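Local coordinates for YARHG domain-containing protein (Legionella pneumophila subsp. pneumophila, PDB 4G2A) that is of unknown function, possibly a nutrient-binding protein, and joins a strand-rich DUF4424-type region to a helical YARHG domain, at residues Val179-Asp192 and Leu229-Lys243. Numbering follows the deposited sequence.
Sequences VIPNTPTRLCSEID and LSLCLFTGISYVRYK. With SO4 (sulfate ion), chain H; SO4 (sulfate ion), chain M; SO4 (sulfate ion), chain G.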
loop_
_atom_site.group_PDB
_atom_site.type_symbol
_atom_site.label_atom_id
_atom_site.label_comp_id
_atom_site.label_asym_id
_atom_site.label_seq_id
_atom_site.Cartn_x
_atom_site.Cartn_y
_atom_site.Cartn_z
ATOM N N VAL A 179 -5.813 -5.750 -4.085
ATOM C CA VAL A 179 -5.587 -4.680 -3.103
ATOM C C VAL A 179 -6.962 -4.116 -2.693
ATOM O O VAL A 179 -7.768 -3.759 -3.557
ATOM C CB VAL A 179 -4.618 -3.597 -3.594
ATOM C CG1 VAL A 179 -4.543 -2.443 -2.584
ATOM C CG2 VAL A 179 -3.233 -4.196 -3.844
ATOM N N ILE A 180 -7.252 -4.155 -1.381
ATOM C CA ILE A 180 -8.537 -3.772 -0.764
ATOM C C ILE A 180 -8.272 -2.752 0.339
ATOM O O ILE A 180 -8.079 -3.135 1.492
ATOM C CB ILE A 180 -9.317 -5.017 -0.209
ATOM C CG1 ILE A 180 -9.323 -6.167 -1.212
ATOM C CG2 ILE A 180 -10.757 -4.660 0.244
ATOM C CD1 ILE A 180 -9.335 -7.511 -0.579
ATOM N N PRO A 181 -8.317 -1.447 0.011
ATOM C CA PRO A 181 -8.011 -0.422 1.029
ATOM C C PRO A 181 -9.000 -0.355 2.200
ATOM O O PRO A 181 -8.604 0.048 3.297
ATOM C CB PRO A 181 -8.026 0.879 0.224
ATOM C CG PRO A 181 -7.760 0.464 -1.190
ATOM C CD PRO A 181 -8.483 -0.837 -1.328
ATOM N N ASN A 182 -10.283 -0.716 1.968
ATOM C CA ASN A 182 -11.354 -0.687 2.967
ATOM C C ASN A 182 -11.722 0.753 3.386
ATOM O O ASN A 182 -12.353 0.962 4.429
ATOM C CB ASN A 182 -11.008 -1.550 4.179
ATOM C CG ASN A 182 -11.103 -3.013 3.865
ATOM O OD1 ASN A 182 -12.105 -3.491 3.348
ATOM N ND2 ASN A 182 -10.072 -3.756 4.168
ATOM N N THR A 183 -11.338 1.736 2.559
ATOM C CA THR A 183 -11.645 3.164 2.731
ATOM C C THR A 183 -11.800 3.745 1.321
ATOM O O THR A 183 -11.172 3.191 0.420
ATOM C CB THR A 183 -10.557 3.884 3.575
ATOM O OG1 THR A 183 -11.023 5.188 3.955
ATOM C CG2 THR A 183 -9.222 4.026 2.850
ATOM N N PRO A 184 -12.579 4.829 1.056
ATOM C CA PRO A 184 -12.648 5.342 -0.335
ATOM C C PRO A 184 -11.279 5.837 -0.831
ATOM O O PRO A 184 -10.526 6.453 -0.071
ATOM C CB PRO A 184 -13.699 6.465 -0.258
ATOM C CG PRO A 184 -14.479 6.172 0.977
ATOM C CD PRO A 184 -13.469 5.610 1.942
ATOM N N THR A 185 -10.908 5.454 -2.062
ATOM C CA THR A 185 -9.624 5.815 -2.666
ATOM C C THR A 185 -9.763 6.174 -4.136
ATOM O O THR A 185 -10.779 5.906 -4.776
ATOM C CB THR A 185 -8.560 4.652 -2.566
ATOM O OG1 THR A 185 -9.015 3.533 -3.315
ATOM C CG2 THR A 185 -8.235 4.230 -1.144
ATOM N N ARG A 186 -8.700 6.762 -4.655
ATOM C CA ARG A 186 -8.426 7.079 -6.053
ATOM C C ARG A 186 -6.961 6.778 -6.322
ATOM O O ARG A 186 -6.138 6.871 -5.400
ATOM C CB ARG A 186 -8.725 8.564 -6.379
ATOM C CG ARG A 186 -10.189 8.896 -6.659
ATOM C CD ARG A 186 -10.772 8.025 -7.756
ATOM N NE ARG A 186 -12.193 8.269 -7.988
ATOM C CZ ARG A 186 -13.183 7.690 -7.321
ATOM N NH1 ARG A 186 -12.922 6.864 -6.314
ATOM N NH2 ARG A 186 -14.443 7.973 -7.620
ATOM N N LEU A 187 -6.613 6.446 -7.576
ATOM C CA LEU A 187 -5.208 6.284 -7.947
ATOM C C LEU A 187 -4.589 7.664 -7.992
ATOM O O LEU A 187 -5.279 8.605 -8.390
ATOM C CB LEU A 187 -5.053 5.611 -9.332
ATOM C CG LEU A 187 -5.643 4.253 -9.535
ATOM C CD1 LEU A 187 -5.548 3.852 -11.001
ATOM C CD2 LEU A 187 -4.980 3.244 -8.657
ATOM N N CYS A 188 -3.297 7.799 -7.653
ATOM C CA CYS A 188 -2.638 9.098 -7.764
ATOM C C CYS A 188 -2.478 9.469 -9.241
ATOM O O CYS A 188 -2.419 10.646 -9.555
ATOM C CB CYS A 188 -1.304 9.104 -7.032
ATOM S SG CYS A 188 -1.410 8.565 -5.303
ATOM N N SER A 189 -2.477 8.472 -10.147
ATOM C CA SER A 189 -2.444 8.654 -11.602
ATOM C C SER A 189 -3.830 9.149 -12.136
ATOM O O SER A 189 -3.908 9.600 -13.287
ATOM C CB SER A 189 -2.019 7.357 -12.302
ATOM O OG SER A 189 -2.943 6.289 -12.161
ATOM N N GLU A 190 -4.906 9.066 -11.308
ATOM C CA GLU A 190 -6.252 9.575 -11.649
ATOM C C GLU A 190 -6.421 11.062 -11.172
ATOM O O GLU A 190 -7.361 11.738 -11.593
ATOM C CB GLU A 190 -7.365 8.698 -11.035
ATOM C CG GLU A 190 -7.508 7.305 -11.636
ATOM C CD GLU A 190 -8.589 6.438 -11.014
ATOM O OE1 GLU A 190 -8.549 6.217 -9.783
ATOM O OE2 GLU A 190 -9.467 5.954 -11.765
ATOM N N ILE A 191 -5.500 11.556 -10.308
ATOM C CA ILE A 191 -5.520 12.916 -9.760
ATOM C C ILE A 191 -4.279 13.697 -10.264
ATOM O O ILE A 191 -4.444 14.782 -10.820
ATOM C CB ILE A 191 -5.660 12.867 -8.209
ATOM C CG1 ILE A 191 -7.133 12.455 -7.860
ATOM C CG2 ILE A 191 -5.259 14.221 -7.554
ATOM C CD1 ILE A 191 -7.446 12.134 -6.498
ATOM N N ASP A 192 -3.059 13.141 -10.079
ATOM C CA ASP A 192 -1.782 13.678 -10.581
ATOM C C ASP A 192 -1.475 12.893 -11.868
ATOM O O ASP A 192 -0.622 11.998 -11.888
ATOM C CB ASP A 192 -0.674 13.555 -9.506
ATOM C CG ASP A 192 -0.955 14.303 -8.211
ATOM O OD1 ASP A 192 -1.957 15.052 -8.160
ATOM O OD2 ASP A 192 -0.156 14.158 -7.254
ATOM N N LEU A 229 4.472 -5.244 -7.934
ATOM C CA LEU A 229 3.218 -4.572 -7.664
ATOM C C LEU A 229 3.585 -3.204 -7.094
ATOM O O LEU A 229 4.340 -3.095 -6.119
ATOM C CB LEU A 229 2.285 -5.358 -6.722
ATOM C CG LEU A 229 1.142 -4.540 -6.100
ATOM C CD1 LEU A 229 0.152 -4.137 -7.140
ATOM C CD2 LEU A 229 0.455 -5.306 -5.053
ATOM N N SER A 230 3.126 -2.171 -7.773
ATOM C CA SER A 230 3.341 -0.791 -7.386
ATOM C C SER A 230 2.025 -0.079 -7.539
ATOM O O SER A 230 1.538 0.103 -8.655
ATOM C CB SER A 230 4.437 -0.152 -8.235
ATOM O OG SER A 230 4.663 1.183 -7.815
ATOM N N LEU A 231 1.397 0.240 -6.412
ATOM C CA LEU A 231 0.109 0.911 -6.428
ATOM C C LEU A 231 0.137 2.108 -5.491
ATOM O O LEU A 231 0.322 1.987 -4.278
ATOM C CB LEU A 231 -1.020 -0.081 -6.083
ATOM C CG LEU A 231 -2.462 0.400 -6.194
ATOM C CD1 LEU A 231 -2.831 0.736 -7.634
ATOM C CD2 LEU A 231 -3.409 -0.655 -5.661
ATOM N N CYS A 232 -0.004 3.270 -6.098
ATOM C CA CYS A 232 -0.029 4.567 -5.452
ATOM C C CYS A 232 -1.496 5.052 -5.329
ATOM O O CYS A 232 -2.204 5.173 -6.342
ATOM C CB CYS A 232 0.826 5.542 -6.249
ATOM S SG CYS A 232 1.099 7.111 -5.415
ATOM N N LEU A 233 -1.950 5.296 -4.089
ATOM C CA LEU A 233 -3.341 5.676 -3.798
ATOM C C LEU A 233 -3.498 6.955 -3.024
ATOM O O LEU A 233 -2.642 7.307 -2.206
ATOM C CB LEU A 233 -4.037 4.577 -2.967
ATOM C CG LEU A 233 -4.185 3.182 -3.563
ATOM C CD1 LEU A 233 -4.754 2.223 -2.525
ATOM C CD2 LEU A 233 -5.043 3.201 -4.808
ATOM N N PHE A 234 -4.649 7.611 -3.224
ATOM C CA PHE A 234 -5.046 8.762 -2.433
ATOM C C PHE A 234 -6.158 8.310 -1.518
ATOM O O PHE A 234 -7.096 7.677 -1.976
ATOM C CB PHE A 234 -5.506 9.967 -3.299
ATOM C CG PHE A 234 -4.447 10.985 -3.642
ATOM C CD1 PHE A 234 -3.783 11.689 -2.642
ATOM C CD2 PHE A 234 -4.151 11.282 -4.966
ATOM C CE1 PHE A 234 -2.799 12.622 -2.961
ATOM C CE2 PHE A 234 -3.168 12.217 -5.288
ATOM C CZ PHE A 234 -2.499 12.882 -4.281
ATOM N N THR A 235 -6.050 8.620 -0.237
ATOM C CA THR A 235 -7.094 8.375 0.751
ATOM C C THR A 235 -7.791 9.717 0.932
ATOM O O THR A 235 -7.265 10.732 0.464
ATOM C CB THR A 235 -6.499 7.816 2.040
ATOM O OG1 THR A 235 -5.494 8.719 2.478
ATOM C CG2 THR A 235 -5.935 6.416 1.882
ATOM N N GLY A 236 -8.954 9.724 1.576
ATOM C CA GLY A 236 -9.760 10.928 1.769
ATOM C C GLY A 236 -9.063 12.125 2.392
ATOM O O GLY A 236 -8.883 13.155 1.732
ATOM N N ILE A 237 -8.675 12.004 3.670
ATOM C CA ILE A 237 -8.039 13.080 4.441
ATOM C C ILE A 237 -6.703 13.483 3.781
ATOM O O ILE A 237 -6.442 14.677 3.670
ATOM C CB ILE A 237 -7.852 12.675 5.944
ATOM C CG1 ILE A 237 -9.159 12.127 6.590
ATOM C CG2 ILE A 237 -7.203 13.781 6.762
ATOM C CD1 ILE A 237 -9.836 12.926 7.643
ATOM N N SER A 238 -5.871 12.501 3.338
ATOM C CA SER A 238 -4.580 12.802 2.708
ATOM C C SER A 238 -4.752 13.609 1.412
ATOM O O SER A 238 -3.914 14.465 1.129
ATOM C CB SER A 238 -3.787 11.528 2.426
ATOM O OG SER A 238 -3.497 10.814 3.615
ATOM N N TYR A 239 -5.814 13.334 0.626
ATOM C CA TYR A 239 -6.063 14.092 -0.592
ATOM C C TYR A 239 -6.356 15.555 -0.246
ATOM O O TYR A 239 -5.720 16.453 -0.795
ATOM C CB TYR A 239 -7.203 13.492 -1.438
ATOM C CG TYR A 239 -7.644 14.434 -2.532
ATOM C CD1 TYR A 239 -6.919 14.547 -3.715
ATOM C CD2 TYR A 239 -8.733 15.281 -2.352
ATOM C CE1 TYR A 239 -7.282 15.467 -4.702
ATOM C CE2 TYR A 239 -9.103 16.202 -3.327
ATOM C CZ TYR A 239 -8.379 16.285 -4.506
ATOM O OH TYR A 239 -8.752 17.187 -5.471
ATOM N N VAL A 240 -7.304 15.788 0.672
ATOM C CA VAL A 240 -7.717 17.130 1.099
ATOM C C VAL A 240 -6.547 17.882 1.762
ATOM O O VAL A 240 -6.379 19.068 1.505
ATOM C CB VAL A 240 -8.980 17.061 2.004
ATOM C CG1 VAL A 240 -9.395 18.445 2.522
ATOM C CG2 VAL A 240 -10.134 16.424 1.248
ATOM N N ARG A 241 -5.711 17.206 2.546
ATOM C CA ARG A 241 -4.582 17.866 3.197
ATOM C C ARG A 241 -3.479 18.279 2.220
ATOM O O ARG A 241 -3.089 19.437 2.203
ATOM C CB ARG A 241 -4.002 16.988 4.306
ATOM C CG ARG A 241 -4.956 16.944 5.468
ATOM C CD ARG A 241 -4.430 16.229 6.672
ATOM N NE ARG A 241 -5.426 16.306 7.741
ATOM C CZ ARG A 241 -5.245 15.827 8.963
ATOM N NH1 ARG A 241 -4.097 15.243 9.289
ATOM N NH2 ARG A 241 -6.200 15.946 9.877
ATOM N N TYR A 242 -3.012 17.370 1.391
ATOM C CA TYR A 242 -1.890 17.660 0.517
ATOM C C TYR A 242 -2.255 18.321 -0.806
ATOM O O TYR A 242 -1.399 19.004 -1.365
ATOM C CB TYR A 242 -1.100 16.388 0.270
ATOM C CG TYR A 242 -0.374 15.919 1.509
ATOM C CD1 TYR A 242 -1.004 15.106 2.446
ATOM C CD2 TYR A 242 0.939 16.299 1.752
ATOM C CE1 TYR A 242 -0.327 14.639 3.572
ATOM C CE2 TYR A 242 1.634 15.838 2.872
ATOM C CZ TYR A 242 0.996 15.008 3.782
ATOM O OH TYR A 242 1.691 14.571 4.889
ATOM N N LYS A 243 -3.484 18.137 -1.310
ATOM C CA LYS A 243 -3.879 18.720 -2.590
ATOM C C LYS A 243 -4.770 19.953 -2.438
ATOM O O LYS A 243 -4.944 20.683 -3.417
ATOM C CB LYS A 243 -4.585 17.680 -3.487
ATOM C CG LYS A 243 -3.775 16.410 -3.781
ATOM C CD LYS A 243 -2.459 16.637 -4.521
ATOM C CE LYS A 243 -2.627 17.234 -5.897
ATOM N NZ LYS A 243 -1.323 17.289 -6.603
HETATM S S SO4 H . -16.338 5.662 -5.769
HETATM O O1 SO4 H . -15.577 6.050 -4.575
HETATM O O2 SO4 H . -16.753 6.880 -6.478
HETATM O O3 SO4 H . -15.513 4.839 -6.648
HETATM O O4 SO4 H . -17.521 4.895 -5.390
HETATM S S SO4 M . -4.401 15.503 13.210
HETATM O O1 SO4 M . -4.155 16.610 14.148
HETATM O O2 SO4 M . -3.302 15.437 12.230
HETATM O O3 SO4 M . -4.477 14.226 13.949
HETATM O O4 SO4 M . -5.676 15.746 12.522
HETATM S S SO4 G . -14.128 10.984 -9.704
HETATM O O1 SO4 G . -15.095 11.027 -8.602
HETATM O O2 SO4 G . -14.513 11.938 -10.741
HETATM O O3 SO4 G . -12.792 11.331 -9.209
HETATM O O4 SO4 G . -14.104 9.639 -10.278
HETATM O O HOH W 1 -10.372 7.432 2.333
HETATM O O HOH W 2 -1.620 5.768 -8.892
#
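Phe234 lays one face of its ring under Cys188 SG, which sits 4.2 Å from the ring centroid in a sulfur-aromatic contact. Tyr239 CD1 lies over the opposite face. Ile191 packs beside both rings: its CG2 is 3.7 Å from Phe234 CE2 and meets the edge of the Tyr239 ring. Cys188 and Cys232 are a known disulfide pair. Their SG atoms are modelled 2.9 Å apart, too long for a closed bond, so its state here is doubtful.

The backbones form a short antiparallel ladder. Arg186 and Phe234 are its hydrogen-bonded pair. Phe234 N reaches Arg186 O at 2.7 Å, almost straight (170°), while the return bond to Phe234 O is longer. Strand 229-235 runs directly into helix 236-250, so the ladder lies where the strand-rich part passes into the helical part. On the strand-rich side, Leu187 CD2 touches Leu231 CD1 (3.5 Å), and Leu231 CD2 meets Val179 CG1 tip to tip.

At the helix, Lys243 bends at chi2 and chi3 (-61° and -62°). This curls NZ back to Asp192 OD1 in a 2.8 Å salt bridge, though Asp192 is poorly ordered. Asp192 OD2 also bonds Tyr154 OH. Water 1 joins Thr183 OG1 and Pro184 O to Gly236 N. Arg186 leads its guanidinium away to two sulfates, probably from the crystallisation liquor, and NH1 also bonds Thr185 O.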